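Local coordinates for protein xyloglucan-specific endo-beta-1,4-glucanase GH12 (Aspergillus niveus, PDB 4NPR) that probably hydrolyses internal beta-1,4-glucosidic linkages of the xyloglucan backbone, with retention of the beta configuration, at residues F169-G174 with Y182-Q187; D120-M125 with E138-L143; A24-D29 with S55-F60; W70-S75 with S85-A90; K96-V101 with Q208-D213. One frame throughout, in Å; residues are numbered along the deposited sequence.

How the contacts relate
Four contacts trace the two packed layers of a beta-jelly roll, and contact 5 ties a loop to its far end. Contacts 1 and 2 are neighbouring hairpins of the larger sheet, their centres 9 Å apart; the parallel neighbours 137-146 and 179-186 join them through Phe184 N to Met140 O. Contact 3 adds the outermost strand to the other sheet, and contact 4, centred 8 Å away, spans the gap between the layers. Phe86 of contact 4 packs on Asp124 of contact 2, on the face that in this family lines the substrate cleft. Contacts 3 and 5 lie about 36 Å apart between centres, on opposite sides of the chain's centre.

Contact 1: residues F169-G174 with Y182-Q187; sequences FNLYLG and YSFVAQ
Leu171 holds CG opposite its backbone N (chi1 178°), whereas Phe184 turns CG away from its own carbonyl carbon (chi1 -67°), and these two settings put methyl CD1 of the leucine squarely over the middle of the phenyl ring. Leu171 CD1 lies 3.8 Å from the centroid of the Phe184 ring, 3° off the normal, a clear CH-pi contact. The same ring directs its edge at the face of Phe169 in a T-shaped pair with centroids 5.7 Å apart, while Phe184 CB also sits over the Phe169 ring. Leu173 repeats the theme at the next non-hydrogen-bonded pair: its CD1 covers one face of the Tyr182 ring, 3.7 Å from the centroid and displaced toward the rim.

The backbones run antiparallel, with hydrogen-bonded pairs Asn170-Val185 and Tyr172-Ser183. Side chains of these pairs emerge on the reverse face, where Tyr172 CE2 meets Val185 CG2 at 3.6 Å. Past the strand end, Gln187 NE2 donates to Asn170 OD1 at 2.9 Å; the acceptor lies in the amide plane of Gln187, but the donor stands above the carbonyl plane of Asn170. Phe200, Tyr203 and Leu204 of helix 198-207 pack against the sheet face that carries Leu171 and Phe184. Most of the aromatic packing thus faces the helix, while the reverse face combines the Tyr172-Val185 contact with an amide-amide hydrogen bond, Asn170 to Gln187, at the hairpin's more exposed end.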
# COMPACT_ATOMS: atom_id res chain seq x y z
N PHE A 169 -5.35 -11.32 10.44
CA PHE A 169 -5.69 -10.92 9.09
C PHE A 169 -6.75 -11.84 8.49
O PHE A 169 -6.75 -13.03 8.75
CB PHE A 169 -4.42 -11.00 8.24
CG PHE A 169 -3.48 -9.86 8.46
CD1 PHE A 169 -3.76 -8.61 7.93
CD2 PHE A 169 -2.36 -10.01 9.19
CE1 PHE A 169 -2.92 -7.54 8.15
CE2 PHE A 169 -1.52 -8.96 9.41
CZ PHE A 169 -1.78 -7.72 8.88
N ASN A 170 -7.65 -11.27 7.71
CA ASN A 170 -8.35 -12.03 6.69
C ASN A 170 -7.46 -12.01 5.43
O ASN A 170 -7.07 -10.95 4.97
CB ASN A 170 -9.66 -11.40 6.33
CG ASN A 170 -10.69 -11.52 7.41
OD1 ASN A 170 -10.72 -12.46 8.19
ND2 ASN A 170 -11.56 -10.55 7.45
N LEU A 171 -7.20 -13.17 4.84
CA LEU A 171 -6.37 -13.25 3.64
C LEU A 171 -7.19 -13.54 2.39
O LEU A 171 -7.92 -14.50 2.35
CB LEU A 171 -5.30 -14.34 3.80
CG LEU A 171 -4.41 -14.53 2.54
CD1 LEU A 171 -3.76 -13.20 2.17
CD2 LEU A 171 -3.34 -15.60 2.70
N TYR A 172 -6.95 -12.75 1.34
CA TYR A 172 -7.62 -12.85 0.08
C TYR A 172 -6.65 -13.12 -1.05
O TYR A 172 -5.51 -12.67 -1.02
CB TYR A 172 -8.33 -11.54 -0.19
CG TYR A 172 -9.34 -11.25 0.87
CD1 TYR A 172 -10.61 -11.77 0.77
CD2 TYR A 172 -8.99 -10.54 1.98
CE1 TYR A 172 -11.55 -11.57 1.76
CE2 TYR A 172 -9.89 -10.33 2.99
CZ TYR A 172 -11.19 -10.83 2.89
OH TYR A 172 -12.12 -10.62 3.95
N LEU A 173 -7.13 -13.81 -2.07
CA LEU A 173 -6.36 -14.02 -3.27
C LEU A 173 -7.19 -13.87 -4.54
O LEU A 173 -8.29 -14.40 -4.66
CB LEU A 173 -5.78 -15.42 -3.23
CG LEU A 173 -5.09 -15.99 -4.48
CD1 LEU A 173 -3.88 -15.14 -4.83
CD2 LEU A 173 -4.70 -17.43 -4.18
N GLY A 174 -6.63 -13.20 -5.53
CA GLY A 174 -7.30 -13.05 -6.82
C GLY A 174 -6.37 -12.43 -7.82
O GLY A 174 -5.36 -11.83 -7.46
N TYR A 182 -2.26 -11.34 -3.45
CA TYR A 182 -2.58 -11.71 -2.08
C TYR A 182 -2.79 -10.45 -1.27
O TYR A 182 -1.94 -9.58 -1.28
CB TYR A 182 -1.43 -12.44 -1.45
CG TYR A 182 -1.25 -13.87 -1.94
CD1 TYR A 182 -2.12 -14.90 -1.52
CD2 TYR A 182 -0.21 -14.20 -2.79
CE1 TYR A 182 -1.98 -16.19 -1.99
CE2 TYR A 182 -0.04 -15.51 -3.23
CZ TYR A 182 -0.94 -16.49 -2.84
OH TYR A 182 -0.76 -17.75 -3.30
N SER A 183 -3.92 -10.36 -0.55
CA SER A 183 -4.25 -9.22 0.29
C SER A 183 -4.54 -9.62 1.73
O SER A 183 -5.46 -10.38 1.98
CB SER A 183 -5.45 -8.46 -0.27
OG SER A 183 -5.11 -7.79 -1.45
N PHE A 184 -3.73 -9.08 2.65
CA PHE A 184 -3.88 -9.32 4.06
C PHE A 184 -4.67 -8.14 4.56
O PHE A 184 -4.23 -7.01 4.46
CB PHE A 184 -2.53 -9.38 4.76
CG PHE A 184 -1.68 -10.55 4.37
CD1 PHE A 184 -0.99 -10.56 3.19
CD2 PHE A 184 -1.56 -11.65 5.21
CE1 PHE A 184 -0.22 -11.64 2.83
CE2 PHE A 184 -0.79 -12.73 4.87
CZ PHE A 184 -0.12 -12.72 3.68
N VAL A 185 -5.86 -8.39 5.07
CA VAL A 185 -6.72 -7.32 5.50
C VAL A 185 -6.93 -7.46 7.00
O VAL A 185 -7.54 -8.46 7.47
CB VAL A 185 -8.08 -7.39 4.80
CG1 VAL A 185 -8.98 -6.27 5.33
CG2 VAL A 185 -7.91 -7.30 3.27
N ALA A 186 -6.42 -6.48 7.75
CA ALA A 186 -6.47 -6.59 9.20
C ALA A 186 -7.91 -6.57 9.69
O ALA A 186 -8.73 -5.80 9.18
CB ALA A 186 -5.67 -5.48 9.84
N GLN A 187 -8.23 -7.45 10.62
CA GLN A 187 -9.58 -7.53 11.20
C GLN A 187 -10.01 -6.30 12.02
O GLN A 187 -11.19 -6.00 12.09
CB GLN A 187 -9.70 -8.81 12.05
CG GLN A 187 -9.54 -10.04 11.19
CD GLN A 187 -9.87 -11.37 11.87
OE1 GLN A 187 -9.79 -11.55 13.10
NE2 GLN A 187 -10.22 -12.33 11.04

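Contact 2: residues D120-M125 with E138-L143; sequences DVAYDM and EIMVWL
Ile139 N donates to Met125 O at 2.8 Å, and Met125 N returns a bond to Ile139 O, so each residue of this pair both gives and receives. A second pair, Tyr123 with Val141, exchanges two backbone hydrogen bonds in the same way, and Leu143 N reaches Val121 O at 2.9 Å as the chain turns its corner. The two strands form a buried antiparallel hairpin of the larger jelly-roll sheet, and their alternation sends side chains to two different environments. Toward helix 198-207, Met125 CE rests 4.0 Å from Ile139 CG2 and also touches Val141 CG2; on the same face Tyr123 OH bonds Ser106 OG of strand 105-113 in the other sheet. The opposite face, concave in this fold, carries Asp120, Ala122, Asp124, Met140 and Trp142. Asp120 CB lies over the six-membered ring of Trp142, 3.5 Å from its centroid and 14° off the normal; chi1 of 70° brings OD2 over the same indole, 3.2 Å from Trp142 CZ2. Ala122 CB contacts Trp142 CD1 at 3.8 Å, and Trp142 NE1 makes a weak hydrogen bond to Met140 SD.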
# COMPACT_ATOMS: atom_id res chain seq x y z
N ASP A 120 -8.86 2.32 1.37
CA ASP A 120 -7.96 1.48 2.16
C ASP A 120 -6.64 2.19 2.45
O ASP A 120 -6.32 3.21 1.81
CB ASP A 120 -7.71 0.09 1.51
CG ASP A 120 -6.87 0.15 0.24
OD1 ASP A 120 -5.71 0.62 0.24
OD2 ASP A 120 -7.37 -0.34 -0.78
N VAL A 121 -5.95 1.68 3.47
CA VAL A 121 -4.60 2.08 3.84
C VAL A 121 -3.77 0.81 3.82
O VAL A 121 -4.07 -0.13 4.52
CB VAL A 121 -4.53 2.73 5.24
CG1 VAL A 121 -3.13 3.31 5.49
CG2 VAL A 121 -5.58 3.82 5.39
N ALA A 122 -2.70 0.80 3.04
CA ALA A 122 -2.10 -0.42 2.60
C ALA A 122 -0.65 -0.22 2.22
O ALA A 122 -0.28 0.84 1.67
CB ALA A 122 -2.88 -0.95 1.41
N TYR A 123 0.16 -1.22 2.60
CA TYR A 123 1.38 -1.56 1.91
C TYR A 123 1.00 -2.30 0.65
O TYR A 123 0.03 -3.07 0.64
CB TYR A 123 2.30 -2.50 2.70
CG TYR A 123 2.82 -1.97 3.99
CD1 TYR A 123 2.05 -2.07 5.16
CD2 TYR A 123 4.06 -1.40 4.08
CE1 TYR A 123 2.52 -1.59 6.37
CE2 TYR A 123 4.56 -0.94 5.28
CZ TYR A 123 3.78 -1.01 6.43
OH TYR A 123 4.30 -0.55 7.65
N ASP A 124 1.80 -2.04 -0.40
CA ASP A 124 1.78 -2.72 -1.67
C ASP A 124 3.20 -3.14 -2.06
O ASP A 124 4.04 -2.31 -2.37
CB ASP A 124 1.21 -1.77 -2.70
CG ASP A 124 0.39 -2.47 -3.73
OD1 ASP A 124 0.20 -3.70 -3.61
OD2 ASP A 124 -0.09 -1.79 -4.66
N MET A 125 3.48 -4.44 -2.01
CA MET A 125 4.79 -4.98 -2.32
C MET A 125 4.71 -5.96 -3.49
O MET A 125 3.84 -6.82 -3.55
CB MET A 125 5.33 -5.71 -1.12
CG MET A 125 5.45 -4.85 0.11
SD MET A 125 6.01 -5.88 1.47
CE MET A 125 4.43 -6.51 2.04
N GLU A 138 1.63 -9.67 -6.30
CA GLU A 138 1.43 -8.51 -5.51
C GLU A 138 0.95 -8.93 -4.15
O GLU A 138 0.06 -9.77 -4.04
CB GLU A 138 0.40 -7.56 -6.17
CG GLU A 138 0.16 -6.28 -5.37
CD GLU A 138 -0.92 -5.39 -5.97
OE1 GLU A 138 -1.56 -5.75 -6.99
OE2 GLU A 138 -1.15 -4.31 -5.40
N ILE A 139 1.55 -8.33 -3.12
CA ILE A 139 1.15 -8.55 -1.75
C ILE A 139 0.75 -7.23 -1.08
O ILE A 139 1.50 -6.26 -1.03
CB ILE A 139 2.29 -9.18 -0.97
CG1 ILE A 139 2.52 -10.60 -1.47
CG2 ILE A 139 1.95 -9.24 0.51
CD1 ILE A 139 3.46 -10.68 -2.63
N MET A 140 -0.47 -7.20 -0.58
CA MET A 140 -0.95 -6.01 0.08
C MET A 140 -1.17 -6.32 1.54
O MET A 140 -1.56 -7.42 1.92
CB MET A 140 -2.26 -5.52 -0.53
CG MET A 140 -2.32 -5.47 -2.04
SD MET A 140 -3.59 -4.28 -2.61
CE MET A 140 -2.95 -2.65 -2.20
N VAL A 141 -0.94 -5.31 2.37
CA VAL A 141 -1.21 -5.42 3.77
C VAL A 141 -2.01 -4.22 4.15
O VAL A 141 -1.50 -3.10 4.16
CB VAL A 141 0.08 -5.53 4.59
CG1 VAL A 141 -0.28 -5.64 6.05
CG2 VAL A 141 0.90 -6.74 4.14
N TRP A 142 -3.28 -4.47 4.42
CA TRP A 142 -4.24 -3.43 4.73
C TRP A 142 -4.27 -3.21 6.25
O TRP A 142 -4.71 -4.07 7.02
CB TRP A 142 -5.63 -3.82 4.24
CG TRP A 142 -5.82 -3.85 2.75
CD1 TRP A 142 -4.90 -4.18 1.78
CD2 TRP A 142 -7.03 -3.59 2.06
NE1 TRP A 142 -5.46 -4.10 0.53
CE2 TRP A 142 -6.77 -3.74 0.68
CE3 TRP A 142 -8.30 -3.22 2.47
CZ2 TRP A 142 -7.76 -3.52 -0.29
CZ3 TRP A 142 -9.29 -2.99 1.50
CH2 TRP A 142 -9.02 -3.15 0.15
N LEU A 143 -3.84 -2.04 6.68
CA LEU A 143 -4.06 -1.66 8.08
C LEU A 143 -5.43 -1.06 8.28
O LEU A 143 -5.93 -0.96 9.43
CB LEU A 143 -2.96 -0.71 8.53
CG LEU A 143 -1.58 -1.32 8.37
CD1 LEU A 143 -0.62 -0.33 8.92
CD2 LEU A 143 -1.40 -2.69 9.03

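Contact 3: residues A24-D29 with S55-F60; sequences ATQFCD and SQCTTF
Phe27 and Thr58 lie side by side and point the same way, the phenyl ring folded back across the neighbouring backbone. With CG held between the backbone N and the carbonyl carbon (chi1 43°), Phe27 lays one ring face over Thr58 O, which stands 3.8 Å from the plane and beneath its centre. That same oxygen accepts from Phe27 N at 3.1 Å, so one residue meets it with both its N-H and its ring. Phe27 CZ also touches Thr58 CG2 at 3.9 Å, whereas the hydroxyl of Thr58 is engaged by Asn43 and Thr72.

On the other face Gln26 crosses Thr59 at a slant. A bend at chi2 (98°) carries Gln26 OE1 back over the partner strand, 3.0 Å from Cys57 CB. Back on the Phe27 face, Thr25 OG1, a hydroxyl bonded to Ser23 O, lies at the ring edge of Phe60.

Backbone bonds in both directions link Thr25 with Phe60 and Phe27 with Thr58. Just beyond the last of these pairs, Cys28 SG and Cys57 SG are joined covalently at 2.1 Å, with a torsion of 105° about the S-S bond. Together they fasten the short strand near the N terminus to strand 53-64, which on its other side pairs with strand 67-77. A disulfide-pinned outermost strand of a beta-jelly roll sheet is the feature that results.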
# COMPACT_ATOMS: atom_id res chain seq x y z
N ALA A 24 8.23 21.78 2.50
CA ALA A 24 6.90 21.33 2.08
C ALA A 24 6.62 21.56 0.57
O ALA A 24 6.82 22.64 0.06
CB ALA A 24 5.81 21.97 2.94
N THR A 25 6.17 20.50 -0.12
CA THR A 25 5.95 20.50 -1.58
C THR A 25 4.62 19.76 -1.82
O THR A 25 4.49 18.55 -1.51
CB THR A 25 7.05 19.75 -2.39
OG1 THR A 25 8.35 20.05 -1.85
CG2 THR A 25 6.99 20.08 -3.90
N GLN A 26 3.68 20.51 -2.38
CA GLN A 26 2.29 20.11 -2.57
C GLN A 26 2.05 20.03 -4.09
O GLN A 26 2.44 20.94 -4.83
CB GLN A 26 1.41 21.13 -1.82
CG GLN A 26 0.21 21.70 -2.56
CD GLN A 26 -1.10 21.02 -2.20
OE1 GLN A 26 -1.23 19.80 -2.34
NE2 GLN A 26 -2.08 21.79 -1.74
N PHE A 27 1.47 18.94 -4.57
CA PHE A 27 1.20 18.80 -6.01
C PHE A 27 -0.10 18.05 -6.21
O PHE A 27 -0.38 17.15 -5.45
CB PHE A 27 2.36 18.10 -6.73
CG PHE A 27 2.91 16.93 -5.98
CD1 PHE A 27 3.86 17.11 -5.00
CD2 PHE A 27 2.42 15.67 -6.20
CE1 PHE A 27 4.33 16.04 -4.27
CE2 PHE A 27 2.90 14.59 -5.47
CZ PHE A 27 3.86 14.77 -4.51
N CYS A 28 -0.86 18.45 -7.24
CA CYS A 28 -2.24 17.99 -7.55
C CYS A 28 -2.45 17.27 -8.87
O CYS A 28 -3.51 16.69 -9.10
CB CYS A 28 -3.18 19.20 -7.60
SG CYS A 28 -3.13 20.10 -6.03
N ASP A 29 -1.45 17.32 -9.75
CA ASP A 29 -1.56 16.72 -11.06
C ASP A 29 -1.49 15.19 -10.97
O ASP A 29 -0.88 14.60 -10.05
CB ASP A 29 -0.50 17.26 -12.02
CG ASP A 29 0.92 17.09 -11.50
OD1 ASP A 29 1.11 17.20 -10.24
OD2 ASP A 29 1.84 16.87 -12.33
N SER A 55 -10.97 15.44 -6.95
CA SER A 55 -9.56 15.67 -7.22
C SER A 55 -8.77 15.27 -5.99
O SER A 55 -9.36 14.81 -5.01
CB SER A 55 -9.29 17.12 -7.65
OG SER A 55 -9.65 18.09 -6.66
N GLN A 56 -7.46 15.40 -6.05
CA GLN A 56 -6.61 14.98 -4.96
C GLN A 56 -5.24 15.59 -5.08
O GLN A 56 -4.68 15.54 -6.16
CB GLN A 56 -6.47 13.45 -4.98
CG GLN A 56 -5.40 12.85 -4.08
CD GLN A 56 -5.58 11.37 -3.96
OE1 GLN A 56 -6.48 10.79 -4.60
NE2 GLN A 56 -4.73 10.72 -3.14
N CYS A 57 -4.74 16.10 -3.95
CA CYS A 57 -3.40 16.70 -3.80
C CYS A 57 -2.62 16.03 -2.69
O CYS A 57 -3.14 15.74 -1.61
CB CYS A 57 -3.49 18.19 -3.47
SG CYS A 57 -4.46 19.13 -4.67
N THR A 58 -1.35 15.82 -2.95
CA THR A 58 -0.46 15.12 -2.03
C THR A 58 0.60 16.10 -1.55
O THR A 58 1.07 16.94 -2.30
CB THR A 58 0.13 13.90 -2.76
OG1 THR A 58 -0.89 12.92 -2.88
CG2 THR A 58 1.28 13.27 -2.03
N THR A 59 0.99 16.00 -0.28
CA THR A 59 1.99 16.94 0.26
C THR A 59 3.10 16.25 1.01
O THR A 59 2.87 15.53 1.94
CB THR A 59 1.34 17.97 1.22
OG1 THR A 59 0.33 18.71 0.52
CG2 THR A 59 2.41 18.96 1.83
N PHE A 60 4.32 16.50 0.61
CA PHE A 60 5.46 16.08 1.37
C PHE A 60 5.72 17.14 2.41
O PHE A 60 5.70 18.31 2.09
CB PHE A 60 6.66 15.95 0.47
CG PHE A 60 7.96 15.94 1.19
CD1 PHE A 60 8.36 14.82 1.88
CD2 PHE A 60 8.80 17.05 1.17
CE1 PHE A 60 9.58 14.78 2.54
CE2 PHE A 60 10.02 17.03 1.82
CZ PHE A 60 10.42 15.89 2.51

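Contact 4: residues W70-S75 with S85-A90; sequences WNTKWS and SFANAA
The interior between the two layers of the jelly-roll sandwich is bridged here, from Trp70 and Thr72 on strand 67-77 of one sheet to Ala87 and Ala89 on strand 87-97 of the other. The short strand axes approach to 8.3 Å, too far apart for neighbours within a sheet, and run nearly antiparallel at 162°. Trp70 does most of the spanning. Its chi1 of 62° swings the indole down toward the second layer, where Trp70 CH2 comes 3.6 Å from Ala87 O. The five-membered side reaches the next inward-pointing residue, with Trp70 NE1 4.0 Å from Ala89 CB. The ring lies aslant over the backbone from Ala87 to Ala89.

Thr72 adds a lighter touch, its OG1 4.3 Å from Ala87 CB; that hydroxyl is bound by Thr58, Cys57 O and Gln56 NE2, so its polarity is met within its own sheet. Asn88 points away from the interface, and its ND2 donates to Phe86 O at 2.7 Å, its CB resting over the Phe86 ring. One bulky indole set against two small methyl groups, between the two facing sheets, is core packing of the beta-sandwich kind seen in the jelly roll of this family.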
# COMPACT_ATOMS: atom_id res chain seq x y z
N TRP A 70 4.13 12.94 5.53
CA TRP A 70 3.41 13.47 4.37
C TRP A 70 1.93 13.34 4.56
O TRP A 70 1.48 12.76 5.57
CB TRP A 70 3.80 12.74 3.08
CG TRP A 70 3.50 11.24 3.02
CD1 TRP A 70 4.23 10.22 3.60
CD2 TRP A 70 2.43 10.59 2.30
NE1 TRP A 70 3.68 8.99 3.27
CE2 TRP A 70 2.58 9.19 2.48
CE3 TRP A 70 1.38 11.05 1.52
CZ2 TRP A 70 1.71 8.28 1.90
CZ3 TRP A 70 0.52 10.14 0.96
CH2 TRP A 70 0.67 8.78 1.15
N ASN A 71 1.18 13.87 3.58
CA ASN A 71 -0.25 13.67 3.52
C ASN A 71 -0.85 13.80 2.13
O ASN A 71 -0.21 14.28 1.18
CB ASN A 71 -0.98 14.64 4.46
CG ASN A 71 -1.03 16.06 3.91
OD1 ASN A 71 -1.54 16.31 2.80
ND2 ASN A 71 -0.52 17.01 4.71
N THR A 72 -2.10 13.40 2.05
CA THR A 72 -2.86 13.65 0.87
C THR A 72 -4.31 14.01 1.21
O THR A 72 -4.85 13.54 2.21
CB THR A 72 -2.75 12.43 -0.06
OG1 THR A 72 -3.35 12.76 -1.32
CG2 THR A 72 -3.45 11.24 0.50
N LYS A 73 -4.94 14.80 0.34
CA LYS A 73 -6.26 15.32 0.55
C LYS A 73 -7.04 15.09 -0.69
O LYS A 73 -6.52 15.28 -1.78
CB LYS A 73 -6.17 16.81 0.79
CG LYS A 73 -5.37 17.10 2.05
CD LYS A 73 -5.19 18.56 2.39
CE LYS A 73 -4.65 18.65 3.82
NZ LYS A 73 -3.60 19.69 3.93
N TRP A 74 -8.31 14.73 -0.54
CA TRP A 74 -9.07 14.32 -1.69
C TRP A 74 -10.56 14.34 -1.50
O TRP A 74 -11.05 14.26 -0.39
CB TRP A 74 -8.63 12.90 -2.17
CG TRP A 74 -8.75 11.75 -1.17
CD1 TRP A 74 -7.75 11.26 -0.36
CD2 TRP A 74 -9.91 10.94 -0.90
NE1 TRP A 74 -8.22 10.22 0.41
CE2 TRP A 74 -9.54 10.00 0.10
CE3 TRP A 74 -11.19 10.91 -1.41
CZ2 TRP A 74 -10.41 9.04 0.59
CZ3 TRP A 74 -12.09 9.95 -0.90
CH2 TRP A 74 -11.69 9.03 0.09
N SER A 75 -11.26 14.48 -2.62
CA SER A 75 -12.66 14.15 -2.70
C SER A 75 -12.85 13.44 -4.02
O SER A 75 -12.29 13.87 -5.03
CB SER A 75 -13.52 15.40 -2.72
OG SER A 75 -13.31 16.18 -1.55
N SER A 85 -7.09 6.10 -7.11
CA SER A 85 -5.70 6.51 -6.98
C SER A 85 -4.94 5.66 -5.97
O SER A 85 -5.48 4.81 -5.26
CB SER A 85 -5.64 7.98 -6.56
OG SER A 85 -6.23 8.17 -5.25
N PHE A 86 -3.64 5.90 -5.89
CA PHE A 86 -2.85 5.24 -4.92
C PHE A 86 -1.62 6.09 -4.66
O PHE A 86 -0.51 5.75 -5.08
CB PHE A 86 -2.45 3.85 -5.39
CG PHE A 86 -1.54 3.14 -4.42
CD1 PHE A 86 -1.89 3.07 -3.05
CD2 PHE A 86 -0.35 2.60 -4.84
CE1 PHE A 86 -1.04 2.44 -2.12
CE2 PHE A 86 0.50 1.95 -3.93
CZ PHE A 86 0.16 1.89 -2.57
N ALA A 87 -1.85 7.22 -3.98
CA ALA A 87 -0.78 8.06 -3.51
C ALA A 87 -0.08 7.29 -2.39
O ALA A 87 -0.72 6.82 -1.48
CB ALA A 87 -1.33 9.35 -2.95
N ASN A 88 1.24 7.22 -2.49
CA ASN A 88 2.05 6.35 -1.68
C ASN A 88 3.46 6.86 -1.65
O ASN A 88 3.91 7.58 -2.54
CB ASN A 88 2.09 4.95 -2.30
CG ASN A 88 2.79 4.93 -3.64
OD1 ASN A 88 3.96 4.54 -3.75
ND2 ASN A 88 2.09 5.36 -4.67
N ALA A 89 4.17 6.45 -0.61
CA ALA A 89 5.62 6.55 -0.58
C ALA A 89 6.25 5.19 -1.00
O ALA A 89 5.98 4.18 -0.38
CB ALA A 89 6.08 6.92 0.82
N ALA A 90 7.13 5.21 -2.01
CA ALA A 90 7.83 4.03 -2.52
C ALA A 90 9.32 4.08 -2.18
O ALA A 90 10.02 5.07 -2.43
CB ALA A 90 7.65 3.94 -4.03

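Contact 5: residues K96-V101 with Q208-D213; sequences KKLSSV and QGLSSD
Polar contacts converge on Ser212 O, which lies beside the short 3-10 turn formed by Leu98, Ser99 and Ser100. Ser99 N donates to it weakly at 3.2 Å with an N-H...O angle of 133°, and Ser99 OG adds a second weak bond at 3.3 Å. In Ser99, chi1 of 41° sets OG between its backbone N and carbonyl carbon, so that it reaches the oxygen the N-H already approaches.

Each partner also has internal bonding. Lys97 O accepts from both Ser100 N and Ser100 OG, which secures the turn, and Ser211 OG receives Asp213 N at 3.2 Å, an ST turn that shapes the loop near Ser212.

The ionic contact is long and probably weak. Lys97 extends alongside Asp213, pointing the same way, yet NZ stays 3.7 Å from Asp213 OD1, a long salt bridge. Its methylenes come equally near, with Lys97 CG 3.6 Å from Asp213 O.

Apolar contact is made by Leu98, whose CD1 meets Leu210 CD2 at 4.1 Å as the side chains cross at about a right angle. Phe201 and Leu204 of helix 198-207 and Leu127 of strand 117-128 pack around this leucine pair. With weak hydrogen bonds and a long ion pair at the more exposed rim, the buried leucines probably contribute much of the attachment between the loop after helix 198-207 and the end of strand 87-97.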
# COMPACT_ATOMS: atom_id res chain seq x y z
N LYS A 96 16.04 -7.72 -4.43
CA LYS A 96 16.64 -8.84 -3.72
C LYS A 96 15.72 -10.04 -3.78
O LYS A 96 14.52 -9.91 -3.60
CB LYS A 96 16.81 -8.51 -2.25
CG LYS A 96 18.15 -7.93 -1.84
CD LYS A 96 18.56 -8.45 -0.46
CE LYS A 96 19.87 -7.84 -0.02
NZ LYS A 96 19.61 -6.47 0.48
N LYS A 97 16.30 -11.21 -3.97
CA LYS A 97 15.55 -12.43 -3.83
C LYS A 97 15.06 -12.57 -2.41
O LYS A 97 15.79 -12.27 -1.48
CB LYS A 97 16.42 -13.65 -4.15
CG LYS A 97 16.72 -13.81 -5.62
CD LYS A 97 17.74 -14.90 -5.85
CE LYS A 97 18.06 -14.95 -7.34
NZ LYS A 97 19.07 -15.99 -7.63
N LEU A 98 13.87 -13.12 -2.25
CA LEU A 98 13.32 -13.31 -0.93
C LEU A 98 14.16 -14.16 -0.01
O LEU A 98 14.15 -13.96 1.20
CB LEU A 98 11.95 -13.93 -1.02
CG LEU A 98 11.00 -13.02 -1.74
CD1 LEU A 98 9.69 -13.76 -1.93
CD2 LEU A 98 10.84 -11.71 -0.94
N SER A 99 14.89 -15.11 -0.58
CA SER A 99 15.73 -16.01 0.22
C SER A 99 16.96 -15.30 0.78
O SER A 99 17.60 -15.80 1.71
CB SER A 99 16.14 -17.24 -0.61
OG SER A 99 16.48 -16.86 -1.95
N SER A 100 17.32 -14.14 0.22
CA SER A 100 18.44 -13.41 0.74
C SER A 100 18.05 -12.19 1.57
O SER A 100 18.90 -11.39 1.93
CB SER A 100 19.33 -12.99 -0.42
OG SER A 100 18.66 -12.01 -1.17
N VAL A 101 16.75 -12.04 1.87
CA VAL A 101 16.27 -10.89 2.62
C VAL A 101 16.28 -11.19 4.13
O VAL A 101 15.54 -12.08 4.55
CB VAL A 101 14.85 -10.54 2.15
CG1 VAL A 101 14.18 -9.59 3.13
CG2 VAL A 101 14.91 -9.93 0.75
N GLN A 208 1.34 -21.10 1.42
CA GLN A 208 0.67 -20.87 0.13
C GLN A 208 1.59 -21.13 -1.08
O GLN A 208 1.27 -20.68 -2.18
CB GLN A 208 0.17 -19.41 0.07
CG GLN A 208 -0.71 -18.99 1.23
CD GLN A 208 -2.06 -19.65 1.23
OE1 GLN A 208 -2.49 -20.20 0.23
NE2 GLN A 208 -2.77 -19.56 2.35
N GLY A 209 2.73 -21.78 -0.89
CA GLY A 209 3.57 -22.21 -2.00
C GLY A 209 4.35 -21.11 -2.70
O GLY A 209 4.87 -21.32 -3.80
N LEU A 210 4.47 -19.94 -2.09
CA LEU A 210 5.16 -18.87 -2.79
C LEU A 210 6.64 -19.21 -2.90
O LEU A 210 7.24 -19.68 -1.95
CB LEU A 210 4.97 -17.53 -2.09
CG LEU A 210 5.59 -16.40 -2.90
CD1 LEU A 210 4.73 -16.08 -4.13
CD2 LEU A 210 5.81 -15.19 -2.00
N SER A 211 7.23 -18.98 -4.06
CA SER A 211 8.64 -19.32 -4.22
C SER A 211 9.55 -18.25 -3.57
O SER A 211 9.30 -17.05 -3.71
CB SER A 211 8.96 -19.51 -5.72
OG SER A 211 10.36 -19.67 -5.90
N SER A 212 10.58 -18.66 -2.86
CA SER A 212 11.53 -17.68 -2.33
C SER A 212 12.61 -17.29 -3.35
O SER A 212 13.39 -16.37 -3.08
CB SER A 212 12.14 -18.13 -1.00
OG SER A 212 12.80 -19.36 -1.15
N ASP A 213 12.63 -17.93 -4.51
CA ASP A 213 13.57 -17.53 -5.55
C ASP A 213 13.14 -16.21 -6.24
O ASP A 213 13.89 -15.62 -7.02
CB ASP A 213 13.76 -18.67 -6.58
CG ASP A 213 15.14 -18.63 -7.27
OD1 ASP A 213 16.10 -18.07 -6.71
OD2 ASP A 213 15.27 -19.19 -8.40